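Local structure of AvrA (Salmonella typhimurium, 6BE0) at residues 48-53 against 294-299; 116-121 against 139-144. The protein probably transfers acetyl groups from acetyl-CoA to serine and threonine residues of target proteins, and binds inositol hexakisphosphate and coenzyme A. All blocks are in the same frame, centred on the assembly; numbering follows the deposited sequence.

Contact 1 (48-53 against 294-299); sequences ERLESE and AEYKSL
Leu50 and Tyr296 make the apolar half of this helix-to-helix contact, between helix 40-55 and helix 287-300. CD1 of Leu50 comes obliquely to the CD2-CE2 side of the ring, 3.6 Å from Tyr296 CD2 and 3.7 Å from its CE2, and the two side chains cross at about a right angle. A branched leucine can set one methyl against the ring while its side chain also touches Tyr64, Arg292 and Ile293. Tyrosine suits its place because it is apolar along its sides yet polar at its end: the ring packs against Leu43, Ile46 and Val47, and its OH hydrogen-bonds to Asp68.

The polar half is a salt bridge. Lys297 NZ donates to Glu51 OE2 at 3.0 Å, meeting the oxygen on its syn side but 31° out of the carboxylate plane. Extension of Lys297 beyond CG (chi2 to chi4 all near 180°) carries the ammonium across to a glutamate arriving from the opposite direction. Long chains are needed here, since Glu51 CA and Lys297 CA are 11.3 Å apart.

The contact thus joins the first and last helices of the modelled chain through a buried apolar pair and a partly exposed ion pair of similar buried surface. The ion pair fixes where the two long chains end; any strength it adds is probably modest, because solvent can reach it.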
ATOM      1  N   GLU A  48      -2.661  -4.730  23.229  1.00 37.71           N
ATOM      2  CA  GLU A  48      -2.110  -5.808  24.040  1.00 39.55           C
ATOM      3  C   GLU A  48      -2.396  -7.163  23.401  1.00 34.05           C
ATOM      4  O   GLU A  48      -1.536  -8.046  23.397  1.00 39.15           O
ATOM      5  CB  GLU A  48      -2.677  -5.761  25.462  1.00 35.86           C
ATOM      6  CG  GLU A  48      -2.009  -6.734  26.434  1.00 37.33           C
ATOM      7  CD  GLU A  48      -2.510  -8.164  26.299  1.00 38.08           C
ATOM      8  OE1 GLU A  48      -3.704  -8.359  25.988  1.00 50.45           O
ATOM      9  OE2 GLU A  48      -1.705  -9.096  26.506  1.00 45.46           O
ATOM     10  N   ARG A  49      -3.600  -7.329  22.861  1.00 47.40           N
ATOM     11  CA  ARG A  49      -3.968  -8.578  22.203  1.00 44.46           C
ATOM     12  C   ARG A  49      -3.090  -8.828  20.982  1.00 42.13           C
ATOM     13  O   ARG A  49      -2.674  -9.958  20.737  1.00 42.81           O
ATOM     14  CB  ARG A  49      -5.444  -8.569  21.793  1.00 54.81           C
ATOM     15  CG  ARG A  49      -6.416  -8.602  22.964  1.00 61.56           C
ATOM     16  CD  ARG A  49      -7.819  -9.018  22.533  1.00 54.76           C
ATOM     17  NE  ARG A  49      -8.360  -8.161  21.478  1.00 59.18           N
ATOM     18  CZ  ARG A  49      -8.282  -8.419  20.173  1.00 74.95           C
ATOM     19  NH1 ARG A  49      -7.682  -9.518  19.731  1.00 76.97           N
ATOM     20  NH2 ARG A  49      -8.810  -7.569  19.303  1.00 60.61           N
ATOM     21  N   LEU A  50      -2.808  -7.773  20.223  1.00 31.95           N
ATOM     22  CA  LEU A  50      -1.973  -7.888  19.029  1.00 32.30           C
ATOM     23  C   LEU A  50      -0.580  -8.396  19.377  1.00 30.67           C
ATOM     24  O   LEU A  50      -0.046  -9.279  18.707  1.00 33.37           O
ATOM     25  CB  LEU A  50      -1.862  -6.542  18.310  1.00 41.29           C
ATOM     26  CG  LEU A  50      -3.147  -5.946  17.733  1.00 40.02           C
ATOM     27  CD1 LEU A  50      -2.847  -4.622  17.051  1.00 40.48           C
ATOM     28  CD2 LEU A  50      -3.810  -6.907  16.761  1.00 42.77           C
ATOM     29  N   GLU A  51       0.005  -7.830  20.425  1.00 43.07           N
ATOM     30  CA  GLU A  51       1.339  -8.223  20.859  1.00 43.40           C
ATOM     31  C   GLU A  51       1.325  -9.642  21.414  1.00 44.58           C
ATOM     32  O   GLU A  51       2.224 -10.434  21.138  1.00 44.52           O
ATOM     33  CB  GLU A  51       1.864  -7.242  21.908  1.00 44.23           C
ATOM     34  CG  GLU A  51       2.121  -5.849  21.357  1.00 45.46           C
ATOM     35  CD  GLU A  51       2.464  -4.846  22.436  1.00 48.40           C
ATOM     36  OE1 GLU A  51       1.765  -4.825  23.470  1.00 55.62           O
ATOM     37  OE2 GLU A  51       3.434  -4.082  22.251  1.00 48.70           O
ATOM     38  N   SER A  52       0.296  -9.955  22.193  1.00 43.60           N
ATOM     39  CA  SER A  52       0.133 -11.291  22.756  1.00 47.17           C
ATOM     40  C   SER A  52       0.007 -12.338  21.655  1.00 47.88           C
ATOM     41  O   SER A  52       0.622 -13.404  21.722  1.00 45.88           O
ATOM     42  CB  SER A  52      -1.096 -11.339  23.666  1.00 47.34           C
ATOM     43  OG  SER A  52      -1.310 -12.647  24.161  1.00 59.75           O
ATOM     44  N   GLU A  53      -0.793 -12.021  20.643  1.00 48.37           N
ATOM     45  CA  GLU A  53      -1.060 -12.945  19.548  1.00 47.41           C
ATOM     46  C   GLU A  53       0.192 -13.219  18.714  1.00 46.05           C
ATOM     47  O   GLU A  53       0.299 -14.262  18.070  1.00 48.11           O
ATOM     48  CB  GLU A  53      -2.176 -12.393  18.662  1.00 51.22           C
ATOM     49  CG  GLU A  53      -3.552 -12.471  19.312  1.00 49.59           C
ATOM     50  CD  GLU A  53      -4.546 -11.490  18.719  1.00 47.65           C
ATOM     51  OE1 GLU A  53      -4.244 -10.891  17.666  1.00 46.15           O
ATOM     52  OE2 GLU A  53      -5.631 -11.316  19.310  1.00 51.67           O
ATOM     53  N   ALA A 294       2.527  -0.386  15.910  1.00 33.45           N
ATOM     54  CA  ALA A 294       3.119   0.946  15.935  1.00 36.48           C
ATOM     55  C   ALA A 294       2.071   1.998  15.599  1.00 35.14           C
ATOM     56  O   ALA A 294       1.934   3.004  16.297  1.00 39.47           O
ATOM     57  CB  ALA A 294       4.281   1.030  14.960  1.00 37.05           C
ATOM     58  N   GLU A 295       1.331   1.747  14.524  1.00 38.19           N
ATOM     59  CA  GLU A 295       0.291   2.656  14.063  1.00 34.53           C
ATOM     60  C   GLU A 295      -0.776   2.888  15.131  1.00 36.28           C
ATOM     61  O   GLU A 295      -1.195   4.022  15.363  1.00 36.99           O
ATOM     62  CB  GLU A 295      -0.349   2.108  12.788  1.00 32.35           C
ATOM     63  CG  GLU A 295       0.533   2.225  11.551  1.00 34.81           C
ATOM     64  CD  GLU A 295       0.490   3.607  10.923  1.00 36.30           C
ATOM     65  OE1 GLU A 295       0.075   4.568  11.606  1.00 40.39           O
ATOM     66  OE2 GLU A 295       0.865   3.731   9.740  1.00 33.16           O
ATOM     67  N   TYR A 296      -1.209   1.813  15.783  1.00 33.49           N
ATOM     68  CA  TYR A 296      -2.215   1.915  16.838  1.00 35.41           C
ATOM     69  C   TYR A 296      -1.677   2.683  18.042  1.00 37.56           C
ATOM     70  O   TYR A 296      -2.361   3.546  18.594  1.00 39.66           O
ATOM     71  CB  TYR A 296      -2.682   0.527  17.287  1.00 38.95           C
ATOM     72  CG  TYR A 296      -3.570  -0.207  16.302  1.00 32.19           C
ATOM     73  CD1 TYR A 296      -3.706   0.222  14.987  1.00 32.35           C
ATOM     74  CD2 TYR A 296      -4.284  -1.330  16.697  1.00 34.69           C
ATOM     75  CE1 TYR A 296      -4.519  -0.452  14.095  1.00 31.95           C
ATOM     76  CE2 TYR A 296      -5.100  -2.009  15.812  1.00 32.64           C
ATOM     77  CZ  TYR A 296      -5.214  -1.567  14.515  1.00 29.31           C
ATOM     78  OH  TYR A 296      -6.027  -2.246  13.639  1.00 28.76           O
ATOM     79  N   LYS A 297      -0.454   2.358  18.451  1.00 34.87           N
ATOM     80  CA  LYS A 297       0.154   2.990  19.617  1.00 37.82           C
ATOM     81  C   LYS A 297       0.301   4.496  19.424  1.00 39.38           C
ATOM     82  O   LYS A 297       0.205   5.262  20.383  1.00 44.68           O
ATOM     83  CB  LYS A 297       1.521   2.371  19.915  1.00 38.79           C
ATOM     84  CG  LYS A 297       1.459   1.034  20.639  1.00 38.92           C
ATOM     85  CD  LYS A 297       2.851   0.545  21.004  1.00 40.51           C
ATOM     86  CE  LYS A 297       2.809  -0.763  21.774  1.00 41.22           C
ATOM     87  NZ  LYS A 297       4.172  -1.205  22.175  1.00 43.24           N
ATOM     88  N   SER A 298       0.530   4.918  18.185  1.00 45.84           N
ATOM     89  CA  SER A 298       0.696   6.336  17.881  1.00 44.38           C
ATOM     90  C   SER A 298      -0.584   7.117  18.167  1.00 44.44           C
ATOM     91  O   SER A 298      -0.532   8.288  18.542  1.00 46.57           O
ATOM     92  CB  SER A 298       1.107   6.529  16.419  1.00 40.43           C
ATOM     93  OG  SER A 298       2.356   5.918  16.153  1.00 51.08           O
ATOM     94  N   LEU A 299      -1.731   6.468  17.989  1.00 46.89           N
ATOM     95  CA  LEU A 299      -3.015   7.104  18.264  1.00 51.75           C
ATOM     96  C   LEU A 299      -3.194   7.341  19.761  1.00 57.29           C
ATOM     97  O   LEU A 299      -3.899   8.264  20.172  1.00 59.47           O
ATOM     98  CB  LEU A 299      -4.167   6.251  17.728  1.00 46.29           C
ATOM     99  CG  LEU A 299      -4.239   6.079  16.209  1.00 42.18           C
ATOM    100  CD1 LEU A 299      -5.306   5.059  15.843  1.00 41.72           C
ATOM    101  CD2 LEU A 299      -4.515   7.408  15.519  1.00 41.36           C
TER

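Contact 2 (116-121 against 139-144)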
ATOM      1  N   VAL A 116      -8.626   2.784  -0.580  1.00 28.57           N
ATOM      2  CA  VAL A 116      -9.936   2.391  -1.083  1.00 28.68           C
ATOM      3  C   VAL A 116     -10.278   0.959  -0.693  1.00 28.74           C
ATOM      4  O   VAL A 116      -9.520   0.029  -0.966  1.00 28.64           O
ATOM      5  CB  VAL A 116     -10.014   2.541  -2.624  1.00 28.67           C
ATOM      6  CG1 VAL A 116      -8.849   1.828  -3.312  1.00 28.52           C
ATOM      7  CG2 VAL A 116     -11.361   2.043  -3.153  1.00 28.89           C
ATOM      8  N   ASN A 117     -11.425   0.795  -0.042  1.00 29.00           N
ATOM      9  CA  ASN A 117     -11.986  -0.528   0.188  1.00 29.22           C
ATOM     10  C   ASN A 117     -12.741  -0.971  -1.056  1.00 29.36           C
ATOM     11  O   ASN A 117     -13.835  -0.482  -1.336  1.00 29.61           O
ATOM     12  CB  ASN A 117     -12.911  -0.536   1.404  1.00 29.59           C
ATOM     13  CG  ASN A 117     -13.419  -1.928   1.736  1.00 29.94           C
ATOM     14  OD1 ASN A 117     -12.941  -2.923   1.189  1.00 29.87           O
ATOM     15  ND2 ASN A 117     -14.388  -2.006   2.641  1.00 30.40           N
ATOM     16  N   MET A 118     -12.149  -1.896  -1.802  1.00 49.61           N
ATOM     17  CA  MET A 118     -12.694  -2.303  -3.089  1.00 50.05           C
ATOM     18  C   MET A 118     -13.786  -3.350  -2.916  1.00 49.20           C
ATOM     19  O   MET A 118     -14.649  -3.506  -3.778  1.00 59.11           O
ATOM     20  CB  MET A 118     -11.582  -2.846  -3.988  1.00 48.55           C
ATOM     21  CG  MET A 118     -10.276  -2.065  -3.898  1.00 48.21           C
ATOM     22  SD  MET A 118      -9.473  -1.835  -5.492  1.00 53.84           S
ATOM     23  CE  MET A 118     -10.258  -0.327  -6.021  1.00 50.11           C
ATOM     24  N   GLY A 119     -13.748  -4.063  -1.797  1.00 42.13           N
ATOM     25  CA  GLY A 119     -14.719  -5.106  -1.526  1.00 50.90           C
ATOM     26  C   GLY A 119     -16.080  -4.560  -1.141  1.00 47.19           C
ATOM     27  O   GLY A 119     -16.197  -3.419  -0.693  1.00 52.80           O
ATOM     28  N   SER A 120     -17.110  -5.380  -1.324  1.00 58.02           N
ATOM     29  CA  SER A 120     -18.462  -5.049  -0.885  1.00 55.35           C
ATOM     30  C   SER A 120     -18.796  -5.806   0.398  1.00 55.14           C
ATOM     31  O   SER A 120     -18.790  -5.234   1.486  1.00 60.81           O
ATOM     32  CB  SER A 120     -19.481  -5.380  -1.974  1.00 55.33           C
ATOM     33  OG  SER A 120     -20.796  -5.391  -1.447  1.00 64.21           O
ATOM     34  N   SER A 121     -19.066  -7.100   0.264  1.00 48.66           N
ATOM     35  CA  SER A 121     -19.365  -7.949   1.414  1.00 55.85           C
ATOM     36  C   SER A 121     -18.094  -8.391   2.137  1.00 61.45           C
ATOM     37  O   SER A 121     -18.120  -9.336   2.925  1.00 50.16           O
ATOM     38  CB  SER A 121     -20.159  -9.183   0.980  1.00 50.70           C
ATOM     39  OG  SER A 121     -20.549  -9.955   2.104  1.00 55.39           O
ATOM     40  N   VAL A 139      -3.437   7.871 -12.719  1.00 31.45           N
ATOM     41  CA  VAL A 139      -4.022   7.150 -11.597  1.00 30.78           C
ATOM     42  C   VAL A 139      -3.465   5.734 -11.572  1.00 30.52           C
ATOM     43  O   VAL A 139      -3.675   4.968 -12.509  1.00 30.69           O
ATOM     44  CB  VAL A 139      -5.563   7.106 -11.693  1.00 30.68           C
ATOM     45  CG1 VAL A 139      -6.162   6.379 -10.497  1.00 30.11           C
ATOM     46  CG2 VAL A 139      -6.125   8.515 -11.799  1.00 31.04           C
ATOM     47  N   ILE A 140      -2.753   5.391 -10.503  1.00 33.31           N
ATOM     48  CA  ILE A 140      -2.153   4.066 -10.383  1.00 32.22           C
ATOM     49  C   ILE A 140      -2.627   3.356  -9.123  1.00 31.72           C
ATOM     50  O   ILE A 140      -2.398   3.824  -8.008  1.00 31.56           O
ATOM     51  CB  ILE A 140      -0.615   4.139 -10.379  1.00 34.57           C
ATOM     52  CG1 ILE A 140      -0.128   4.819 -11.663  1.00 35.02           C
ATOM     53  CG2 ILE A 140      -0.016   2.736 -10.256  1.00 32.41           C
ATOM     54  CD1 ILE A 140       1.371   5.038 -11.729  1.00 33.62           C
ATOM     55  N   LEU A 141      -3.285   2.218  -9.320  1.00 29.58           N
ATOM     56  CA  LEU A 141      -3.763   1.386  -8.224  1.00 29.23           C
ATOM     57  C   LEU A 141      -2.704   0.354  -7.862  1.00 29.22           C
ATOM     58  O   LEU A 141      -2.305  -0.452  -8.702  1.00 29.42           O
ATOM     59  CB  LEU A 141      -5.074   0.695  -8.613  1.00 29.22           C
ATOM     60  CG  LEU A 141      -5.649  -0.332  -7.632  1.00 29.01           C
ATOM     61  CD1 LEU A 141      -6.081   0.322  -6.334  1.00 28.80           C
ATOM     62  CD2 LEU A 141      -6.813  -1.071  -8.275  1.00 34.17           C
ATOM     63  N   PHE A 142      -2.247   0.383  -6.615  1.00 28.86           N
ATOM     64  CA  PHE A 142      -1.248  -0.569  -6.144  1.00 28.92           C
ATOM     65  C   PHE A 142      -1.896  -1.663  -5.309  1.00 28.74           C
ATOM     66  O   PHE A 142      -2.568  -1.385  -4.315  1.00 28.58           O
ATOM     67  CB  PHE A 142      -0.164   0.139  -5.331  1.00 29.03           C
ATOM     68  CG  PHE A 142       0.678   1.084  -6.139  1.00 29.36           C
ATOM     69  CD1 PHE A 142       0.310   2.411  -6.285  1.00 29.42           C
ATOM     70  CD2 PHE A 142       1.836   0.646  -6.754  1.00 29.72           C
ATOM     71  CE1 PHE A 142       1.083   3.281  -7.028  1.00 29.84           C
ATOM     72  CE2 PHE A 142       2.613   1.514  -7.499  1.00 30.15           C
ATOM     73  CZ  PHE A 142       2.236   2.830  -7.635  1.00 30.22           C
ATOM     74  N   GLU A 143      -1.695  -2.907  -5.734  1.00 29.73           N
ATOM     75  CA  GLU A 143      -2.144  -4.071  -4.985  1.00 29.71           C
ATOM     76  C   GLU A 143      -0.950  -4.684  -4.260  1.00 32.61           C
ATOM     77  O   GLU A 143      -0.017  -5.158  -4.909  1.00 30.12           O
ATOM     78  CB  GLU A 143      -2.789  -5.097  -5.919  1.00 29.88           C
ATOM     79  CG  GLU A 143      -4.123  -4.658  -6.510  1.00 29.83           C
ATOM     80  CD  GLU A 143      -5.230  -4.563  -5.472  1.00 31.93           C
ATOM     81  OE1 GLU A 143      -5.037  -5.052  -4.340  1.00 29.67           O
ATOM     82  OE2 GLU A 143      -6.297  -3.997  -5.794  1.00 31.53           O
ATOM     83  N   PRO A 144      -0.958  -4.660  -2.914  1.00 30.32           N
ATOM     84  CA  PRO A 144       0.183  -5.235  -2.193  1.00 30.57           C
ATOM     85  C   PRO A 144       0.365  -6.732  -2.448  1.00 30.84           C
ATOM     86  O   PRO A 144       1.497  -7.215  -2.442  1.00 31.14           O
ATOM     87  CB  PRO A 144      -0.162  -4.973  -0.722  1.00 30.55           C
ATOM     88  CG  PRO A 144      -1.095  -3.816  -0.751  1.00 30.27           C
ATOM     89  CD  PRO A 144      -1.899  -3.988  -2.000  1.00 30.13           C
TER
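Met118 and Leu141 meet over one face of the mixed five-stranded sheet. Val116 and Met118 stand at and just beyond the end of strand 111-117, and they meet strand 136-143, which runs the same way, across the intervening strand 125-133. Because the middle strand separates the backbones, with the CA atoms of Val116 and Leu141 9.5 Å apart, the contact is made by side chains alone. Met118 and Leu141 reach toward each other tip to tip: SD of Met118 lies 3.9 Å from CD2 of Leu141 and 4.1 Å from its CD1, while Met118 CE comes to 4.2 Å from Leu141 CD2. Methionine suits this, its unbranched chain bending at chi2 and chi3 to bring the sulfur round to the leucine methyls. With CG anti to its own N (chi1 174°), Leu141 brings both methyls up to that sulfur, and its side chain also rests on Ser126 and Val128 of the middle strand. Val116 adds a looser touch, its CG1 standing 4.4 Å from Leu141 CD1.

The same sulfur packs 3.9 Å from OE2 of Glu143, a van der Waals neighbour. The carboxylate has its polar partners elsewhere: OE1 hydrogen-bonds to His124 NE2, and OE2 is held weakly by Ser126 OG. YopJ-family enzymes share with clan CA peptidases a catalytic triad, here of the His-Glu(Asp)-Cys kind, and the pairing of Glu143 with His124 is consistent with that site.

At the end of strand 111-117 the chain bends in an Asx turn. Asn117 OD1 accepts from Gly119 N at 3.3 Å, the N-H standing well above the amide plane, and from His124 N too, so that one amide oxygen serves both backbone N-H groups.

Overall arrangement
The two contacts belong to different parts of the chain: contact 1 joins helices at its edge, 19 Å from the chain centre, whereas contact 2 crosses one strand of the sheet, 9 Å from it. Their centres are 25 Å apart and their nearest atoms about 13 Å, and in sequence contact 2 falls wholly between the segments of contact 1. Contact 2 includes Glu143, probably of the catalytic triad, whose side chain is about 11 Å from that of the coenzyme A-binding Arg181. Contact 1 lies toward inositol hexakisphosphate: the side chain of Tyr296 is about 9 Å from that of Lys291, and that of Lys297 about 11 Å from the ligand.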